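Side-chain contacts in M32 carboxypeptidase (Chitinophagaceae bacterium, PDB 7A03), which probably hydrolyses peptides from their C-terminal end as a metal-dependent carboxypeptidase of the M32 (Taq) family: residues 483-486 with 487-490; 173-176 with 177-181; 491-494 with 495-499; 299-302 with 303-307; 433-436 with 437-441. One frame throughout, in Å; residues are numbered along the deposited sequence.

Contact 1 (483-486 with 487-490)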
loop_
_atom_site.group_PDB
_atom_site.type_symbol
_atom_site.label_atom_id
_atom_site.label_comp_id
_atom_site.label_asym_id
_atom_site.label_seq_id
_atom_site.Cartn_x
_atom_site.Cartn_y
_atom_site.Cartn_z
ATOM N N PRO A 483 -4.062 -14.607 -14.478
ATOM C CA PRO A 483 -3.835 -14.317 -13.061
ATOM C C PRO A 483 -2.557 -13.508 -12.916
ATOM O O PRO A 483 -1.803 -13.315 -13.877
ATOM C CB PRO A 483 -3.676 -15.706 -12.437
ATOM C CG PRO A 483 -3.148 -16.546 -13.549
ATOM C CD PRO A 483 -3.751 -16.009 -14.817
ATOM N N LEU A 484 -2.323 -13.028 -11.695
ATOM C CA LEU A 484 -1.102 -12.283 -11.410
ATOM C C LEU A 484 0.122 -13.113 -11.773
ATOM O O LEU A 484 0.298 -14.233 -11.281
ATOM C CB LEU A 484 -1.056 -11.874 -9.938
ATOM C CG LEU A 484 0.236 -11.150 -9.529
ATOM C CD1 LEU A 484 0.479 -9.923 -10.409
ATOM C CD2 LEU A 484 0.229 -10.782 -8.050
ATOM N N GLN A 485 0.963 -12.557 -12.638
ATOM C CA GLN A 485 2.172 -13.221 -13.108
ATOM C C GLN A 485 3.340 -12.269 -12.926
ATOM O O GLN A 485 3.355 -11.185 -13.523
ATOM C CB GLN A 485 2.026 -13.643 -14.571
ATOM C CG GLN A 485 0.983 -14.729 -14.732
ATOM C CD GLN A 485 0.675 -15.063 -16.172
ATOM O OE1 GLN A 485 0.804 -14.231 -17.068
ATOM N NE2 GLN A 485 0.250 -16.301 -16.405
ATOM N N PHE A 486 4.311 -12.680 -12.100
ATOM C CA PHE A 486 5.513 -11.894 -11.873
ATOM C C PHE A 486 6.255 -11.573 -13.167
ATOM O O PHE A 486 6.996 -10.584 -13.218
ATOM C CB PHE A 486 6.436 -12.641 -10.899
ATOM C CG PHE A 486 7.768 -11.988 -10.714
ATOM C CD1 PHE A 486 7.896 -10.876 -9.892
ATOM C CD2 PHE A 486 8.888 -12.457 -11.385
ATOM C CE1 PHE A 486 9.111 -10.249 -9.728
ATOM C CE2 PHE A 486 10.109 -11.826 -11.221
ATOM C CZ PHE A 486 10.224 -10.728 -10.387
ATOM N N SER A 487 6.083 -12.393 -14.209
ATOM C CA SER A 487 6.788 -12.167 -15.469
ATOM C C SER A 487 6.596 -10.746 -16.002
ATOM O O SER A 487 7.505 -10.167 -16.615
ATOM C CB SER A 487 6.337 -13.196 -16.503
ATOM O OG SER A 487 4.941 -13.114 -16.730
ATOM N N TYR A 488 5.412 -10.168 -15.797
ATOM C CA TYR A 488 5.183 -8.809 -16.275
ATOM C C TYR A 488 6.136 -7.822 -15.608
ATOM O O TYR A 488 6.755 -6.973 -16.282
ATOM C CB TYR A 488 3.736 -8.407 -16.003
ATOM C CG TYR A 488 2.689 -9.033 -16.901
ATOM C CD1 TYR A 488 2.075 -10.223 -16.557
ATOM C CD2 TYR A 488 2.289 -8.402 -18.073
ATOM C CE1 TYR A 488 1.097 -10.776 -17.364
ATOM C CE2 TYR A 488 1.310 -8.945 -18.889
ATOM C CZ TYR A 488 0.719 -10.131 -18.526
ATOM O OH TYR A 488 -0.259 -10.669 -19.327
ATOM N N PHE A 489 6.244 -7.901 -14.272
ATOM C CA PHE A 489 7.189 -7.049 -13.566
ATOM C C PHE A 489 8.609 -7.320 -14.041
ATOM O O PHE A 489 9.396 -6.383 -14.223
ATOM C CB PHE A 489 7.097 -7.261 -12.058
ATOM C CG PHE A 489 7.977 -6.340 -11.278
ATOM C CD1 PHE A 489 7.537 -5.067 -10.924
ATOM C CD2 PHE A 489 9.246 -6.728 -10.910
ATOM C CE1 PHE A 489 8.365 -4.204 -10.213
ATOM C CE2 PHE A 489 10.080 -5.864 -10.199
ATOM C CZ PHE A 489 9.631 -4.604 -9.847
ATOM N N LEU A 490 8.952 -8.597 -14.261
ATOM C CA LEU A 490 10.311 -8.904 -14.685
ATOM C C LEU A 490 10.619 -8.248 -16.024
ATOM O O LEU A 490 11.680 -7.642 -16.194
ATOM C CB LEU A 490 10.551 -10.411 -14.745
ATOM C CG LEU A 490 11.972 -10.821 -15.170
ATOM C CD1 LEU A 490 13.004 -10.209 -14.243
ATOM C CD2 LEU A 490 12.149 -12.334 -15.246
HETATM O O HOH W 1 4.035 -8.746 -12.475
#
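Q485 O accepts two hydrogen bonds at the start of helix 486-497, one from Y488 N and one from water 1. Y488 N lies 3.2 Å from Q485 O and stands above the carbonyl plane, 45° out of it; the water oxygen lies 2.7 Å from Q485 O. The same water accepts from F489 N at 3.0 Å, so this first-turn amide also has a partner. One residue on, regular helical bonding begins: L490 N donates to F486 O across 3.0 Å. Q485 N and P483 O are held in turn by the side-chain amide of Q431, on helix 420-439. The F486 side chain, its CG anti to the backbone N (chi1 174°), brings CE1 to 3.7 Å from F489 CD2 and CE2 to 3.8 Å from L490 CB; the two phenyl planes are 36° apart, and both rings meet F427 edge-to-face. Replacing F486 by alanine would probably open a gap beside F489 CD2 and L490 CB and cost F427 an edge-to-face contact. Y488 CE1 lies 3.5 Å from Q485 OE1. The chemistry implies a helix start whose polar groups are met by water, backbone and the Q431 amide, beside an apolar cluster of aromatic rings.

Contact 2 (173-176 with 177-181)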
loop_
_atom_site.group_PDB
_atom_site.type_symbol
_atom_site.label_atom_id
_atom_site.label_comp_id
_atom_site.label_asym_id
_atom_site.label_seq_id
_atom_site.Cartn_x
_atom_site.Cartn_y
_atom_site.Cartn_z
ATOM N N LEU A 173 2.088 -17.216 -2.854
ATOM C CA LEU A 173 3.177 -16.308 -2.518
ATOM C C LEU A 173 4.536 -17.001 -2.557
ATOM O O LEU A 173 5.537 -16.370 -2.909
ATOM C CB LEU A 173 2.909 -15.648 -1.162
ATOM C CG LEU A 173 1.792 -14.594 -1.198
ATOM C CD1 LEU A 173 1.533 -13.967 0.167
ATOM C CD2 LEU A 173 2.144 -13.515 -2.195
ATOM N N ASP A 174 4.604 -18.288 -2.207
ATOM C CA ASP A 174 5.861 -19.008 -2.356
ATOM C C ASP A 174 6.284 -19.030 -3.810
ATOM O O ASP A 174 7.462 -18.816 -4.128
ATOM C CB ASP A 174 5.716 -20.442 -1.860
ATOM C CG ASP A 174 5.865 -20.573 -0.355
ATOM O OD1 ASP A 174 6.139 -19.566 0.338
ATOM O OD2 ASP A 174 5.717 -21.723 0.125
ATOM N N THR A 175 5.334 -19.282 -4.713
ATOM C CA THR A 175 5.670 -19.261 -6.135
ATOM C C THR A 175 6.176 -17.883 -6.561
ATOM O O THR A 175 7.225 -17.758 -7.221
ATOM C CB THR A 175 4.440 -19.683 -6.935
ATOM O OG1 THR A 175 4.143 -21.049 -6.629
ATOM C CG2 THR A 175 4.663 -19.514 -8.448
ATOM N N ILE A 176 5.449 -16.827 -6.180
ATOM C CA ILE A 176 5.855 -15.479 -6.575
ATOM C C ILE A 176 7.228 -15.123 -6.012
ATOM O O ILE A 176 8.076 -14.563 -6.718
ATOM C CB ILE A 176 4.777 -14.450 -6.179
ATOM C CG1 ILE A 176 3.580 -14.601 -7.105
ATOM C CG2 ILE A 176 5.330 -13.038 -6.275
ATOM C CD1 ILE A 176 2.331 -13.912 -6.619
ATOM N N PHE A 177 7.471 -15.418 -4.737
ATOM C CA PHE A 177 8.730 -14.982 -4.145
ATOM C C PHE A 177 9.906 -15.843 -4.579
ATOM O O PHE A 177 11.039 -15.351 -4.615
ATOM C CB PHE A 177 8.626 -14.855 -2.622
ATOM C CG PHE A 177 7.843 -13.646 -2.171
ATOM C CD1 PHE A 177 8.303 -12.356 -2.445
ATOM C CD2 PHE A 177 6.652 -13.793 -1.486
ATOM C CE1 PHE A 177 7.574 -11.237 -2.031
ATOM C CE2 PHE A 177 5.919 -12.675 -1.079
ATOM C CZ PHE A 177 6.393 -11.394 -1.354
ATOM N N THR A 178 9.662 -17.108 -4.935
ATOM C CA THR A 178 10.706 -17.887 -5.581
ATOM C C THR A 178 11.084 -17.258 -6.911
ATOM O O THR A 178 12.269 -17.203 -7.265
ATOM C CB THR A 178 10.227 -19.329 -5.763
ATOM O OG1 THR A 178 10.037 -19.931 -4.476
ATOM C CG2 THR A 178 11.249 -20.152 -6.561
ATOM N N GLU A 179 10.092 -16.750 -7.652
ATOM C CA GLU A 179 10.411 -16.028 -8.879
ATOM C C GLU A 179 11.178 -14.739 -8.591
ATOM O O GLU A 179 12.136 -14.409 -9.299
ATOM C CB GLU A 179 9.136 -15.766 -9.682
ATOM C CG GLU A 179 8.630 -16.995 -10.419
ATOM C CD GLU A 179 7.129 -16.991 -10.672
ATOM O OE1 GLU A 179 6.430 -16.074 -10.190
ATOM O OE2 GLU A 179 6.648 -17.906 -11.374
ATOM N N VAL A 180 10.766 -13.991 -7.567
ATOM C CA VAL A 180 11.522 -12.807 -7.158
ATOM C C VAL A 180 12.987 -13.165 -6.944
ATOM O O VAL A 180 13.890 -12.530 -7.506
ATOM C CB VAL A 180 10.899 -12.156 -5.905
ATOM C CG1 VAL A 180 11.875 -11.176 -5.275
ATOM C CG2 VAL A 180 9.594 -11.462 -6.247
ATOM N N LYS A 181 13.246 -14.203 -6.146
ATOM C CA LYS A 181 14.625 -14.599 -5.882
ATOM C C LYS A 181 15.335 -14.964 -7.180
ATOM O O LYS A 181 16.349 -14.350 -7.547
ATOM C CB LYS A 181 14.670 -15.766 -4.892
ATOM C CG LYS A 181 16.079 -16.165 -4.452
ATOM C CD LYS A 181 16.691 -17.214 -5.382
ATOM C CE LYS A 181 18.204 -17.085 -5.461
ATOM N NZ LYS A 181 18.810 -18.297 -6.062
#
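F177 and L173 lie side by side, one helical turn apart on helix 170-192, and point the same way. Followed outward, F177 CB is 3.5 Å from L173 O, the carbonyl that F177 N bonds. CG stays near that oxygen, and CD2 comes closest to it, at 3.1 Å. CE2 then leaves the backbone and meets the methyl CD2 of L173 at 4.0 Å. Having CG beside the backbone N (chi1 -74°) is what lays the ring back along the preceding turn. Farther out, the ring stacks on Y366 and packs against I362 and M363, all of helix 358-374, while L173 reaches L424 of helix 420-439.

Another flank of the helix is polar. D174 O accepts twice, from T178 N and, at 2.8 Å, from T178 OG1, and the two donors approach from opposite faces of the carbonyl plane. This fixes the rotation of the threonine, with OG1 set beside its backbone N (chi1 -65°). E179 runs alongside T175, OE2 being 3.9 Å from T175 CG2. D174 turns its own carboxylate elsewhere: OD1 pairs with K370 NZ and accepts from Y366 OH.

The helix is thus amphipathic: aromatic and aliphatic groups serve the interhelical packing, whereas T178 spends its hydroxyl on a main-chain oxygen, and the acid of D174, probably made more acidic by K370, ties the helix to 358-374.

Contact 3 (491-494 with 495-499)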
loop_
_atom_site.group_PDB
_atom_site.type_symbol
_atom_site.label_atom_id
_atom_site.label_comp_id
_atom_site.label_asym_id
_atom_site.label_seq_id
_atom_site.Cartn_x
_atom_site.Cartn_y
_atom_site.Cartn_z
ATOM N N ASP A 491 9.701 -8.363 -16.989
ATOM C CA ASP A 491 9.971 -7.809 -18.316
ATOM C C ASP A 491 10.085 -6.293 -18.251
ATOM O O ASP A 491 10.948 -5.698 -18.913
ATOM C CB ASP A 491 8.886 -8.202 -19.322
ATOM C CG ASP A 491 8.845 -9.692 -19.602
ATOM O OD1 ASP A 491 9.761 -10.415 -19.152
ATOM O OD2 ASP A 491 7.888 -10.121 -20.286
ATOM N N TYR A 492 9.251 -5.665 -17.423
ATOM C CA TYR A 492 9.323 -4.220 -17.240
ATOM C C TYR A 492 10.663 -3.810 -16.625
ATOM O O TYR A 492 11.321 -2.859 -17.085
ATOM C CB TYR A 492 8.146 -3.813 -16.337
ATOM C CG TYR A 492 8.384 -2.597 -15.463
ATOM C CD1 TYR A 492 8.344 -1.318 -16.004
ATOM C CD2 TYR A 492 8.617 -2.729 -14.096
ATOM C CE1 TYR A 492 8.564 -0.203 -15.220
ATOM C CE2 TYR A 492 8.836 -1.610 -13.301
ATOM C CZ TYR A 492 8.808 -0.358 -13.877
ATOM O OH TYR A 492 9.011 0.754 -13.103
ATOM N N ALA A 493 11.109 -4.561 -15.616
ATOM C CA ALA A 493 12.340 -4.223 -14.908
ATOM C C ALA A 493 13.571 -4.500 -15.760
ATOM O O ALA A 493 14.497 -3.686 -15.810
ATOM C CB ALA A 493 12.405 -5.031 -13.611
ATOM N N ALA A 494 13.622 -5.670 -16.394
ATOM C CA ALA A 494 14.718 -5.987 -17.298
ATOM C C ALA A 494 14.788 -4.986 -18.441
ATOM O O ALA A 494 15.877 -4.536 -18.808
ATOM C CB ALA A 494 14.565 -7.414 -17.830
ATOM N N GLY A 495 13.635 -4.606 -19.007
ATOM C CA GLY A 495 13.648 -3.645 -20.095
ATOM C C GLY A 495 14.234 -2.312 -19.686
ATOM O O GLY A 495 14.915 -1.651 -20.478
ATOM N N LYS A 496 13.993 -1.905 -18.439
ATOM C CA LYS A 496 14.555 -0.638 -17.989
ATOM C C LYS A 496 16.010 -0.758 -17.543
ATOM O O LYS A 496 16.797 0.167 -17.775
ATOM C CB LYS A 496 13.682 -0.042 -16.878
ATOM C CG LYS A 496 14.341 1.071 -16.108
ATOM C CD LYS A 496 13.307 1.999 -15.507
ATOM C CE LYS A 496 12.430 1.262 -14.526
ATOM N NZ LYS A 496 11.607 2.245 -13.755
ATOM N N PHE A 497 16.410 -1.883 -16.941
ATOM C CA PHE A 497 17.710 -1.965 -16.273
ATOM C C PHE A 497 18.802 -2.726 -17.035
ATOM O O PHE A 497 19.976 -2.607 -16.663
ATOM C CB PHE A 497 17.537 -2.566 -14.869
ATOM C CG PHE A 497 16.795 -1.676 -13.931
ATOM C CD1 PHE A 497 17.385 -0.501 -13.472
ATOM C CD2 PHE A 497 15.501 -1.978 -13.529
ATOM C CE1 PHE A 497 16.703 0.331 -12.616
ATOM C CE2 PHE A 497 14.814 -1.147 -12.668
ATOM C CZ PHE A 497 15.414 0.012 -12.212
ATOM N N LEU A 498 18.469 -3.491 -18.080
ATOM C CA LEU A 498 19.417 -4.462 -18.629
ATOM C C LEU A 498 19.906 -4.212 -20.048
ATOM O O LEU A 498 20.884 -4.847 -20.457
ATOM C CB LEU A 498 18.820 -5.873 -18.597
ATOM C CG LEU A 498 19.108 -6.637 -17.317
ATOM C CD1 LEU A 498 18.962 -8.126 -17.569
ATOM C CD2 LEU A 498 20.496 -6.303 -16.784
ATOM N N ARG A 499 19.249 -3.368 -20.823
ATOM C CA ARG A 499 19.661 -3.140 -22.202
ATOM C C ARG A 499 19.946 -1.664 -22.449
ATOM O O ARG A 499 19.579 -1.102 -23.482
ATOM C CB ARG A 499 18.648 -3.709 -23.198
ATOM C CG ARG A 499 17.202 -3.646 -22.724
ATOM C CD ARG A 499 16.208 -3.896 -23.861
ATOM N NE ARG A 499 14.956 -3.175 -23.626
ATOM C CZ ARG A 499 14.758 -1.904 -23.967
ATOM N NH1 ARG A 499 13.592 -1.314 -23.715
ATOM N NH2 ARG A 499 15.725 -1.223 -24.573
#
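Y492 and K496, one turn apart, extend side by side in the same direction from helix 486-497 and meet at their ends: K496 NZ donates to Y492 OH across 3.1 Å. The ammonium lies oblique to the phenol ring, with Y492 CZ 3.8 Å from K496 NZ, and a bend in the lysine chain at chi3 (62°) brings its CE to 3.7 Å from Y492 OH. Both polar ends have a further partner in E355, whose carboxylate forms a salt bridge with NZ through OE2 and accepts from the tyrosine hydroxyl through OE1; N342 OD1 also takes a bond from NZ. The lysine charge is probably balanced by E355, and may polarise the phenol.

This pair sits on the last helix of the M32 chain, whose bonding slackens toward its end: F497 N donates to A493 O at 2.9 Å and, weakly, to A494 O at 3.3 Å, and L498 N closes on A494 O.

The F497 ring has A493 O at its edge, with A493 O 3.0 Å from F497 CD2, and one face is covered by K496 CG, 4.0 Å above the ring centre. Beyond the helix, F497 packs on I191 and I356, and L498 on L187.

Contact 4 (299-302 with 303-307)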
loop_
_atom_site.group_PDB
_atom_site.type_symbol
_atom_site.label_atom_id
_atom_site.label_comp_id
_atom_site.label_asym_id
_atom_site.label_seq_id
_atom_site.Cartn_x
_atom_site.Cartn_y
_atom_site.Cartn_z
ATOM N N GLN A 299 -2.248 0.918 -7.905
ATOM C CA GLN A 299 -2.494 2.258 -8.455
ATOM C C GLN A 299 -1.370 3.241 -8.109
ATOM O O GLN A 299 -0.872 3.983 -8.990
ATOM C CB GLN A 299 -3.837 2.761 -7.938
ATOM C CG GLN A 299 -4.979 1.873 -8.360
ATOM C CD GLN A 299 -5.016 1.702 -9.864
ATOM O OE1 GLN A 299 -5.451 2.593 -10.592
ATOM N NE2 GLN A 299 -4.532 0.550 -10.345
ATOM N N SER A 300 -0.911 3.213 -6.855
ATOM C CA SER A 300 0.208 4.088 -6.487
ATOM C C SER A 300 1.483 3.762 -7.265
ATOM O O SER A 300 2.182 4.670 -7.752
ATOM C CB SER A 300 0.461 4.080 -4.975
ATOM O OG SER A 300 0.915 2.819 -4.524
ATOM N N ARG A 301 1.804 2.470 -7.395
ATOM C CA ARG A 301 3.040 2.089 -8.065
ATOM C C ARG A 301 2.961 2.272 -9.576
ATOM O O ARG A 301 3.982 2.587 -10.201
ATOM C CB ARG A 301 3.400 0.638 -7.750
ATOM C CG ARG A 301 3.824 0.406 -6.299
ATOM C CD ARG A 301 5.014 1.260 -5.866
ATOM N NE ARG A 301 5.562 0.752 -4.609
ATOM C CZ ARG A 301 6.493 1.351 -3.874
ATOM N NH1 ARG A 301 6.938 0.745 -2.786
ATOM N NH2 ARG A 301 7.013 2.524 -4.229
ATOM N N LEU A 302 1.780 2.057 -10.178
ATOM C CA LEU A 302 1.662 2.231 -11.619
ATOM C C LEU A 302 1.968 3.665 -11.991
ATOM O O LEU A 302 2.715 3.922 -12.952
ATOM C CB LEU A 302 0.258 1.852 -12.091
ATOM C CG LEU A 302 -0.045 1.964 -13.592
ATOM C CD1 LEU A 302 -1.062 0.903 -13.992
ATOM C CD2 LEU A 302 -0.579 3.345 -13.951
ATOM N N TRP A 303 1.418 4.621 -11.227
ATOM C CA TRP A 303 1.726 6.007 -11.567
ATOM C C TRP A 303 3.140 6.406 -11.151
ATOM O O TRP A 303 3.845 7.086 -11.912
ATOM C CB TRP A 303 0.696 6.940 -10.945
ATOM C CG TRP A 303 -0.639 6.917 -11.618
ATOM C CD1 TRP A 303 -1.728 6.184 -11.257
ATOM C CD2 TRP A 303 -1.035 7.689 -12.760
ATOM N NE1 TRP A 303 -2.792 6.467 -12.084
ATOM C CE2 TRP A 303 -2.380 7.369 -13.032
ATOM C CE3 TRP A 303 -0.380 8.618 -13.583
ATOM C CZ2 TRP A 303 -3.094 7.960 -14.074
ATOM C CZ3 TRP A 303 -1.098 9.203 -14.625
ATOM C CH2 TRP A 303 -2.430 8.860 -14.868
ATOM N N GLU A 304 3.590 5.973 -9.973
ATOM C CA GLU A 304 4.892 6.414 -9.487
ATOM C C GLU A 304 6.021 5.897 -10.368
ATOM O O GLU A 304 6.980 6.625 -10.659
ATOM C CB GLU A 304 5.097 5.941 -8.046
ATOM C CG GLU A 304 6.438 6.388 -7.480
ATOM C CD GLU A 304 6.901 5.572 -6.294
ATOM O OE1 GLU A 304 6.140 4.692 -5.845
ATOM O OE2 GLU A 304 8.041 5.806 -5.823
ATOM N N ASN A 305 5.929 4.635 -10.781
ATOM C CA ASN A 305 7.061 3.907 -11.334
ATOM C C ASN A 305 6.871 3.553 -12.801
ATOM O O ASN A 305 7.635 4.027 -13.641
ATOM C CB ASN A 305 7.306 2.656 -10.487
ATOM C CG ASN A 305 7.914 2.989 -9.135
ATOM O OD1 ASN A 305 8.366 4.119 -8.904
ATOM N ND2 ASN A 305 7.923 2.015 -8.226
ATOM N N ASN A 306 5.867 2.736 -13.133
ATOM C CA ASN A 306 5.678 2.344 -14.532
ATOM C C ASN A 306 5.459 3.553 -15.432
ATOM O O ASN A 306 5.882 3.543 -16.596
ATOM C CB ASN A 306 4.524 1.356 -14.652
ATOM C CG ASN A 306 4.705 0.163 -13.748
ATOM O OD1 ASN A 306 4.517 0.261 -12.538
ATOM N ND2 ASN A 306 5.133 -0.956 -14.324
ATOM N N VAL A 307 4.812 4.601 -14.911
ATOM C CA VAL A 307 4.736 5.886 -15.594
ATOM C C VAL A 307 5.850 6.808 -15.096
ATOM O O VAL A 307 6.710 7.241 -15.873
ATOM C CB VAL A 307 3.346 6.522 -15.402
ATOM C CG1 VAL A 307 3.320 7.882 -16.070
ATOM C CG2 VAL A 307 2.270 5.599 -15.976
HETATM O O HOH W 2 -4.976 5.372 -10.282
HETATM O O HOH W 3 9.127 4.534 -3.781
#
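The backbone between 299-302 and 303-307 starts as regular helix, with E304 N on S300 O and N305 N on R301 O, and then widens into a pi-type turn in which V307 N reaches back five residues to L302 O at 2.9 Å, nearly in line with the carbonyl bond. R301, bent at chi2 (-57°), and E304 run side by side. R301 NH2 donates to E304 OE1 in a salt bridge of 2.8 Å, meeting the syn side 16° out of the carboxylate plane, and the two flat groups are nearly coplanar, 22° apart. Water 3 bridges the pair, accepting from NH2 and donating to E304 OE2 at 2.6 Å.

E304 also accepts from H267 ND1 and pairs with R309. H267 belongs to the HExxH pattern of helix 258-277, the zincin-type signature expected in this clan, so E304 is placed as a probable second-shell partner of a metal site; no metal is bound to its histidines here. A leucine in place of R301 would probably cost E304 OE1 its salt bridge, leaving the acid its pairing with R309, and take from Y358 its cation-pi partner.

On another flank L302 lays CD2 over one face of the W303 five-membered ring, 4.2 Å from its centroid. Q299 OE1 accepts a hydrogen bond from water 2, which accepts weakly from W303 NE1 at 3.0 Å; H464 NE2 also bonds Q299 OE1.

Contact 5 (433-436 with 437-441)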
loop_
_atom_site.group_PDB
_atom_site.type_symbol
_atom_site.label_atom_id
_atom_site.label_comp_id
_atom_site.label_asym_id
_atom_site.label_seq_id
_atom_site.Cartn_x
_atom_site.Cartn_y
_atom_site.Cartn_z
ATOM N N PHE A 433 -0.053 -2.116 -16.318
ATOM C CA PHE A 433 0.414 -1.078 -17.229
ATOM C C PHE A 433 0.792 -1.676 -18.574
ATOM O O PHE A 433 0.439 -1.134 -19.631
ATOM C CB PHE A 433 1.568 -0.274 -16.640
ATOM C CG PHE A 433 1.952 0.903 -17.484
ATOM C CD1 PHE A 433 1.103 2.005 -17.590
ATOM C CD2 PHE A 433 3.135 0.895 -18.220
ATOM C CE1 PHE A 433 1.438 3.074 -18.410
ATOM C CE2 PHE A 433 3.472 1.976 -19.012
ATOM C CZ PHE A 433 2.623 3.073 -19.097
ATOM N N THR A 434 1.478 -2.814 -18.553
ATOM C CA THR A 434 1.775 -3.497 -19.800
ATOM C C THR A 434 0.493 -3.808 -20.556
ATOM O O THR A 434 0.413 -3.589 -21.775
ATOM C CB THR A 434 2.596 -4.746 -19.499
ATOM O OG1 THR A 434 3.856 -4.337 -18.956
ATOM C CG2 THR A 434 2.851 -5.570 -20.760
ATOM N N THR A 435 -0.554 -4.218 -19.836
ATOM C CA THR A 435 -1.803 -4.512 -20.523
ATOM C C THR A 435 -2.393 -3.237 -21.108
ATOM O O THR A 435 -2.861 -3.234 -22.258
ATOM C CB THR A 435 -2.776 -5.207 -19.573
ATOM O OG1 THR A 435 -2.205 -6.457 -19.156
ATOM C CG2 THR A 435 -4.105 -5.483 -20.273
ATOM N N ALA A 436 -2.332 -2.133 -20.351
ATOM C CA ALA A 436 -2.829 -0.875 -20.895
ATOM C C ALA A 436 -2.064 -0.498 -22.154
ATOM O O ALA A 436 -2.667 -0.040 -23.131
ATOM C CB ALA A 436 -2.773 0.240 -19.849
ATOM N N GLN A 437 -0.750 -0.762 -22.179
ATOM C CA GLN A 437 0.032 -0.407 -23.362
ATOM C C GLN A 437 -0.413 -1.208 -24.574
ATOM O O GLN A 437 -0.292 -0.726 -25.708
ATOM C CB GLN A 437 1.522 -0.613 -23.098
ATOM C CG GLN A 437 2.137 0.365 -22.122
ATOM C CD GLN A 437 3.580 -0.007 -21.829
ATOM O OE1 GLN A 437 3.840 -1.035 -21.218
ATOM N NE2 GLN A 437 4.520 0.815 -22.284
ATOM N N LYS A 438 -0.940 -2.417 -24.347
ATOM C CA LYS A 438 -1.499 -3.244 -25.409
ATOM C C LYS A 438 -2.890 -2.765 -25.803
ATOM O O LYS A 438 -3.234 -2.762 -26.991
ATOM C CB LYS A 438 -1.573 -4.690 -24.908
ATOM C CG LYS A 438 -1.845 -5.757 -25.958
ATOM C CD LYS A 438 -2.642 -6.907 -25.347
ATOM C CE LYS A 438 -2.671 -8.125 -26.262
ATOM N NZ LYS A 438 -2.988 -7.778 -27.676
ATOM N N GLN A 439 -3.698 -2.339 -24.829
ATOM C CA GLN A 439 -5.117 -2.149 -25.102
ATOM C C GLN A 439 -5.471 -0.731 -25.524
ATOM O O GLN A 439 -6.512 -0.529 -26.166
ATOM C CB GLN A 439 -5.950 -2.558 -23.885
ATOM C CG GLN A 439 -5.992 -4.059 -23.634
ATOM C CD GLN A 439 -6.822 -4.401 -22.394
ATOM O OE1 GLN A 439 -7.291 -3.508 -21.684
ATOM N NE2 GLN A 439 -6.994 -5.691 -22.122
ATOM N N VAL A 440 -4.641 0.248 -25.185
ATOM C CA VAL A 440 -4.891 1.649 -25.494
ATOM C C VAL A 440 -3.938 2.045 -26.622
ATOM O O VAL A 440 -2.734 2.214 -26.378
ATOM C CB VAL A 440 -4.703 2.542 -24.262
ATOM C CG1 VAL A 440 -4.951 3.996 -24.635
ATOM C CG2 VAL A 440 -5.642 2.099 -23.136
ATOM N N PRO A 441 -4.439 2.253 -27.841
ATOM C CA PRO A 441 -3.547 2.215 -29.021
ATOM C C PRO A 441 -2.387 3.198 -28.980
ATOM O O PRO A 441 -1.245 2.827 -29.283
ATOM C CB PRO A 441 -4.511 2.486 -30.189
ATOM C CG PRO A 441 -5.877 2.142 -29.653
ATOM C CD PRO A 441 -5.842 2.502 -28.204
#
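Segments 433-436 and 437-441 form the end of helix 420-439, where Q437 N bonds F433 O at 2.8 Å and V440 N bonds A436 O at 2.9 Å before V440 leaves helical torsions. Between them the bonding forks: K438 N has T434 O and, weakly, T435 O, while Q439 N has T435 O and, weakly, A436 O.

Q437 folds back over the F433 ring. Its CG lies over one face, 4.2 Å from the centroid and 26° off the normal, a CH-pi contact; Q437 CD comes to 3.4 Å from F433 CE2, and the amide and ring planes are 30° apart. The phenylalanine, its CG anti to the backbone N (chi1 -173°), presents that face to the following turn. Q437 NE2 donates to D444 OD1. T435 and Q439 run alongside each other, T435 CG2 lying 3.4 Å from Q439 NE2. Both amide atoms of Q439 are bonded: OE1 accepts from W458 NE1 and NE2 donates to I479 O.

F433 fits among L443 and I447 of helix 443-448 and L302 and V307 of helix 293-307. A436 and V440 rest on W458 of helix 453-462, so this C-terminal turn is packed against all three, with Q439 also bonded to helix 472-480.

Each contact lies within one continuous stretch, so none closes a long loop, and none nests in or crosses another. From the N terminus, contact 2 comes first, on helix 170-192, then contact 4 on helix 293-307 and contact 5 at the end of helix 420-439. Contact 1 opens helix 486-497, and contact 3 adjoins it directly and finishes that helix. This last helix joins the rest: contact 1 packs on contact 2 through F486 against V180 and on contact 5 through Y488 against T434, while contact 3 reaches contact 4 where Y492 meets N305 and N306. Contacts 4 and 5 touch through V307 and F433. Contact 2 touches neither contact 4 nor contact 5.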